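Local structure of cytoplasmic protein (Bacillus cereus, 2O3L) at residues Q25-N30 against S70-L75; E15-V20 against A52-G57. The protein is of unknown function, a small all-helical member of the DUF1048 family whose helices form a left-handed superhelix. All coordinates share one frame; numbering follows the deposited sequence. Where two conformers were deposited one is given.

Contact 1 of 2, residues Q25-N30 against S70-L75; sequences QNYMWN and SFADEL
Tyr27 of helix 15-31 lies against Ala72 and Asp73 of helix 68-82, and this one aromatic side chain makes most of the contact. Packing is tightest at Ala72, whose CB comes within 3.4 Å of Tyr27 CD1, meeting the ring at a slant. A methyl suits this place because the two backbones draw close here, Tyr27 CA and Ala72 CA being 6.6 Å apart, and the ring already fills the gap. The segment axes approach to 9.4 Å and cross at -53°, so the helices diverge quickly and few side chains meet. CG of Tyr27 stands anti to the backbone N (chi1 -179°), which carries the ring out toward helix 68-82 and along its surface to the next residue.

There Tyr27 OH gives a hydrogen bond of 3.0 Å to Asp73 OD1. The oxygen lies at the ring edge, in the ring plane, yet the hydroxyl reaches it from above the carboxylate, 55° out of that plane. Asp73 lies at the exposed side of the contact, a place that suits a polar side chain. On the buried flank the touch is looser: the selenium of selenomethionine Met28, atom SE, is 4.5 Å from Leu75 CD2. These apolar chains turn toward helix 36-56, Met28 resting on Met39 and Leu75 on Ile42, while Ile24 covers Ala72 from one turn earlier in helix 15-31.

The contact thus joins two helices of the superhelix by a small apolar centre with a polar outer edge. Tyrosine serves both: its ring packs on the buried methyl of Ala72, and its phenol donates a hydrogen bond to a carboxylate that, at the surface, probably remains ionised, which would strengthen the bond.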
# COMPACT_ATOMS: atom_id res chain seq x y z
N GLN A 25 -2.65 -4.94 0.42
CA GLN A 25 -3.21 -5.33 -0.87
C GLN A 25 -4.35 -6.35 -0.67
O GLN A 25 -5.46 -6.21 -1.22
CB GLN A 25 -2.11 -5.89 -1.77
CG GLN A 25 -2.52 -6.18 -3.15
CD GLN A 25 -1.35 -6.55 -4.01
OE1 GLN A 25 -0.52 -7.36 -3.60
NE2 GLN A 25 -1.27 -5.97 -5.23
N ASN A 26 -4.10 -7.35 0.17
CA ASN A 26 -5.13 -8.33 0.43
C ASN A 26 -6.32 -7.70 1.17
O ASN A 26 -7.48 -8.04 0.88
CB ASN A 26 -4.56 -9.53 1.19
CG ASN A 26 -3.84 -10.49 0.26
OD1 ASN A 26 -4.48 -11.25 -0.49
ND2 ASN A 26 -2.51 -10.47 0.29
N TYR A 27 -6.05 -6.84 2.12
CA TYR A 27 -7.13 -6.22 2.89
C TYR A 27 -8.07 -5.46 1.90
O TYR A 27 -9.30 -5.58 1.93
CB TYR A 27 -6.60 -5.31 3.97
CG TYR A 27 -7.72 -4.69 4.79
CD1 TYR A 27 -8.41 -3.56 4.32
CD2 TYR A 27 -8.08 -5.21 6.00
CE1 TYR A 27 -9.44 -2.98 5.08
CE2 TYR A 27 -9.10 -4.66 6.77
CZ TYR A 27 -9.78 -3.56 6.30
OH TYR A 27 -10.79 -3.06 7.06
N MSE A 28 -7.47 -4.74 0.98
CA MSE A 28 -8.22 -3.92 0.03
C MSE A 28 -9.04 -4.78 -0.94
O MSE A 28 -10.19 -4.48 -1.21
CB MSE A 28 -7.25 -3.01 -0.74
CG MSE A 28 -6.68 -1.97 0.20
SE MSE A 28 -5.54 -0.69 -0.71
CE MSE A 28 -6.67 -0.26 -2.16
N TRP A 29 -8.47 -5.88 -1.39
CA TRP A 29 -9.20 -6.82 -2.22
C TRP A 29 -10.32 -7.54 -1.44
O TRP A 29 -11.37 -7.88 -1.99
CB TRP A 29 -8.23 -7.85 -2.75
CG TRP A 29 -7.36 -7.40 -3.90
CD1 TRP A 29 -7.61 -6.43 -4.81
CD2 TRP A 29 -6.12 -7.99 -4.29
NE1 TRP A 29 -6.59 -6.34 -5.72
CE2 TRP A 29 -5.66 -7.31 -5.42
CE3 TRP A 29 -5.32 -9.00 -3.74
CZ2 TRP A 29 -4.45 -7.62 -6.05
CZ3 TRP A 29 -4.11 -9.31 -4.36
CH2 TRP A 29 -3.70 -8.63 -5.52
N ASN A 30 -10.08 -7.76 -0.15
CA ASN A 30 -11.07 -8.36 0.70
C ASN A 30 -12.22 -7.42 0.97
O ASN A 30 -13.35 -7.87 1.05
CB ASN A 30 -10.43 -8.75 2.03
CG ASN A 30 -9.56 -10.03 1.92
OD1 ASN A 30 -9.69 -10.79 0.97
ND2 ASN A 30 -8.70 -10.25 2.91
N SER A 70 -6.54 -1.18 10.20
CA SER A 70 -7.11 0.13 10.37
C SER A 70 -6.48 1.14 9.40
O SER A 70 -7.17 2.02 8.88
CB SER A 70 -7.00 0.56 11.82
OG SER A 70 -7.32 1.91 11.92
N PHE A 71 -5.18 1.00 9.13
CA PHE A 71 -4.51 1.78 8.10
C PHE A 71 -5.15 1.54 6.70
O PHE A 71 -5.52 2.49 6.01
CB PHE A 71 -3.02 1.41 8.04
CG PHE A 71 -2.25 2.17 7.02
CD1 PHE A 71 -1.89 3.49 7.26
CD2 PHE A 71 -1.92 1.61 5.80
CE1 PHE A 71 -1.18 4.21 6.30
CE2 PHE A 71 -1.23 2.32 4.84
CZ PHE A 71 -0.87 3.64 5.09
N ALA A 72 -5.29 0.27 6.33
CA ALA A 72 -5.80 -0.09 5.03
C ALA A 72 -7.24 0.36 4.93
O ALA A 72 -7.67 0.89 3.90
CB ALA A 72 -5.65 -1.57 4.79
N ASP A 73 -7.95 0.27 6.04
CA ASP A 73 -9.34 0.59 6.10
C ASP A 73 -9.49 2.08 5.84
O ASP A 73 -10.36 2.48 5.10
CB ASP A 73 -9.91 0.19 7.46
CG ASP A 73 -11.39 0.23 7.48
OD1 ASP A 73 -12.01 -0.41 6.61
OD2 ASP A 73 -11.94 0.89 8.38
N GLU A 74 -8.61 2.88 6.42
CA GLU A 74 -8.65 4.32 6.21
C GLU A 74 -8.13 4.72 4.83
O GLU A 74 -8.37 5.80 4.34
CB GLU A 74 -7.81 5.03 7.26
CG GLU A 74 -8.19 6.48 7.45
CD GLU A 74 -7.32 7.17 8.47
OE1 GLU A 74 -6.70 6.46 9.31
OE2 GLU A 74 -7.24 8.43 8.43
N LEU A 75 -7.35 3.85 4.22
CA LEU A 75 -6.89 4.03 2.87
C LEU A 75 -8.05 3.70 1.90
O LEU A 75 -8.34 4.46 1.01
CB LEU A 75 -5.66 3.13 2.68
CG LEU A 75 -4.54 3.47 1.73
CD1 LEU A 75 -3.92 4.83 1.96
CD2 LEU A 75 -3.51 2.37 1.85

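Contact 2 of 2, residues E15-V20 against A52-G57; sequences EDYQFV and AGAAEG. With GOL (glycerol), chain C.
Tyr17 makes the direct contact between helix 15-31 and the last turn of helix 36-56, its ring and hydroxyl meeting Gly53 and Ala54. Just before it, in the first turn of its helix, Asp16 was modelled in two positions. In one of them OD1 takes a weak bond from Tyr17 N and a hydrogen bond from O1 of a glycerol probably taken up from the crystallisation liquor. Glycerol O3 in turn donates to Ala54 O at 3.0 Å, so in that conformer the glycerol links Asp16 to the backbone of Ala54, a bridge that remains doubtful.

At Tyr17 itself, Ala54 CB lies over one face of the ring in a CH-pi interaction, 4.1 Å from the centroid, while glycerol O1 approaches the ring edge near its plane. The end of helix 36-56 closes here with a Schellman motif: Gly57, at positive phi (91°), sends its N-H back to Ala54 O, a conformation that glycine adopts without strain. Tyr17 OH passes close to this last turn, 3.4 Å from Gly53 C, where a residue lacking a side chain lets the phenol come close. Its polar partner is the carbonyl of Arg58, just past the turn. Phe50 meets the ring edge-to-face, and Val60 and Ile63 of helix 60-64 also pack against the Tyr17 side chain.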
# COMPACT_ATOMS: atom_id res chain seq x y z
N GLU A 15 12.11 -6.78 3.30
CA GLU A 15 11.12 -7.84 3.47
C GLU A 15 9.92 -7.41 4.35
O GLU A 15 8.78 -7.75 4.05
CB GLU A 15 11.76 -9.15 4.01
N ASP A 16 10.16 -6.65 5.41
CA ASP A 16 9.06 -6.25 6.26
C ASP A 16 8.10 -5.30 5.53
O ASP A 16 6.88 -5.41 5.70
CB ASP A 16 9.49 -5.72 7.63
CG ASP A 16 10.48 -4.55 7.57
OD1 ASP A 16 10.79 -3.99 6.50
OD2 ASP A 16 10.95 -4.19 8.68
N TYR A 17 8.64 -4.41 4.69
CA TYR A 17 7.83 -3.55 3.84
C TYR A 17 7.01 -4.40 2.86
O TYR A 17 5.84 -4.10 2.57
CB TYR A 17 8.69 -2.55 3.06
CG TYR A 17 8.98 -1.25 3.76
CD1 TYR A 17 10.05 -1.13 4.68
CD2 TYR A 17 8.19 -0.11 3.50
CE1 TYR A 17 10.31 0.09 5.33
CE2 TYR A 17 8.44 1.13 4.14
CZ TYR A 17 9.50 1.21 5.05
OH TYR A 17 9.75 2.38 5.67
N GLN A 18 7.63 -5.43 2.32
CA GLN A 18 6.95 -6.33 1.42
C GLN A 18 5.77 -7.02 2.07
O GLN A 18 4.73 -7.14 1.43
CB GLN A 18 7.89 -7.36 0.83
CG GLN A 18 8.99 -6.71 -0.04
CD GLN A 18 9.86 -7.76 -0.69
OE1 GLN A 18 9.36 -8.71 -1.25
NE2 GLN A 18 11.18 -7.59 -0.59
N PHE A 19 5.93 -7.47 3.32
CA PHE A 19 4.89 -8.28 3.95
C PHE A 19 3.71 -7.38 4.26
O PHE A 19 2.53 -7.73 4.05
CB PHE A 19 5.43 -8.95 5.21
CG PHE A 19 4.47 -9.90 5.85
CD1 PHE A 19 4.19 -11.11 5.25
CD2 PHE A 19 3.84 -9.58 7.05
CE1 PHE A 19 3.28 -12.02 5.83
CE2 PHE A 19 2.93 -10.46 7.64
CZ PHE A 19 2.66 -11.71 7.03
N VAL A 20 4.02 -6.18 4.73
CA VAL A 20 3.00 -5.23 5.08
C VAL A 20 2.23 -4.74 3.84
O VAL A 20 1.03 -4.62 3.90
CB VAL A 20 3.56 -4.07 5.88
CG1 VAL A 20 2.50 -2.97 6.07
CG2 VAL A 20 4.03 -4.61 7.24
N ALA A 52 9.73 5.90 -0.40
CA ALA A 52 10.37 7.05 0.22
C ALA A 52 10.76 6.73 1.66
O ALA A 52 11.87 7.03 2.12
CB ALA A 52 9.43 8.28 0.18
N GLY A 53 9.83 6.19 2.40
CA GLY A 53 10.09 5.83 3.78
C GLY A 53 11.27 4.88 3.94
O GLY A 53 12.11 5.09 4.81
N ALA A 54 11.34 3.84 3.11
CA ALA A 54 12.49 2.92 3.14
C ALA A 54 13.76 3.67 2.77
O ALA A 54 14.80 3.48 3.41
CB ALA A 54 12.28 1.75 2.22
N ALA A 55 13.69 4.53 1.77
CA ALA A 55 14.85 5.35 1.42
C ALA A 55 15.33 6.25 2.55
O ALA A 55 16.50 6.49 2.67
CB ALA A 55 14.61 6.19 0.15
N GLU A 56 14.43 6.76 3.38
CA GLU A 56 14.80 7.64 4.50
C GLU A 56 15.24 6.81 5.70
O GLU A 56 15.71 7.36 6.66
CB GLU A 56 13.59 8.49 4.94
CG GLU A 56 13.12 9.51 3.92
CD GLU A 56 14.01 10.70 3.80
OE1 GLU A 56 14.81 10.98 4.73
OE2 GLU A 56 13.90 11.38 2.76
N GLY A 57 15.00 5.49 5.67
CA GLY A 57 15.42 4.60 6.72
C GLY A 57 14.39 4.39 7.82
O GLY A 57 14.74 3.93 8.92
C1 GOL C . 14.23 -1.62 6.88
O1 GOL C . 12.85 -1.96 7.03
C2 GOL C . 14.56 -0.14 7.13
O2 GOL C . 13.97 0.30 8.33
C3 GOL C . 14.16 0.81 6.00
O3 GOL C . 15.22 0.99 5.06

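In the fold
Helix 15-31 is common to both contacts: contact 2 uses its first turns and contact 1 its C-terminal half. Their centres lie about 17 Å apart, on opposite sides of the chain's centre, and their nearest atoms stay about 5 Å from each other without touching. Along the chain the segments alternate, 15-20, 25-30, 52-57, then 70-75, so the two contacts cross in sequence order. Contact 2 joins helix 15-31 to the end of helix 36-56, and contact 1 joins it to helix 68-82. One helix is thereby tied at separate points to two later ones, bringing sequence-distant parts of this small DUF1048 chain together in one compact helical fold.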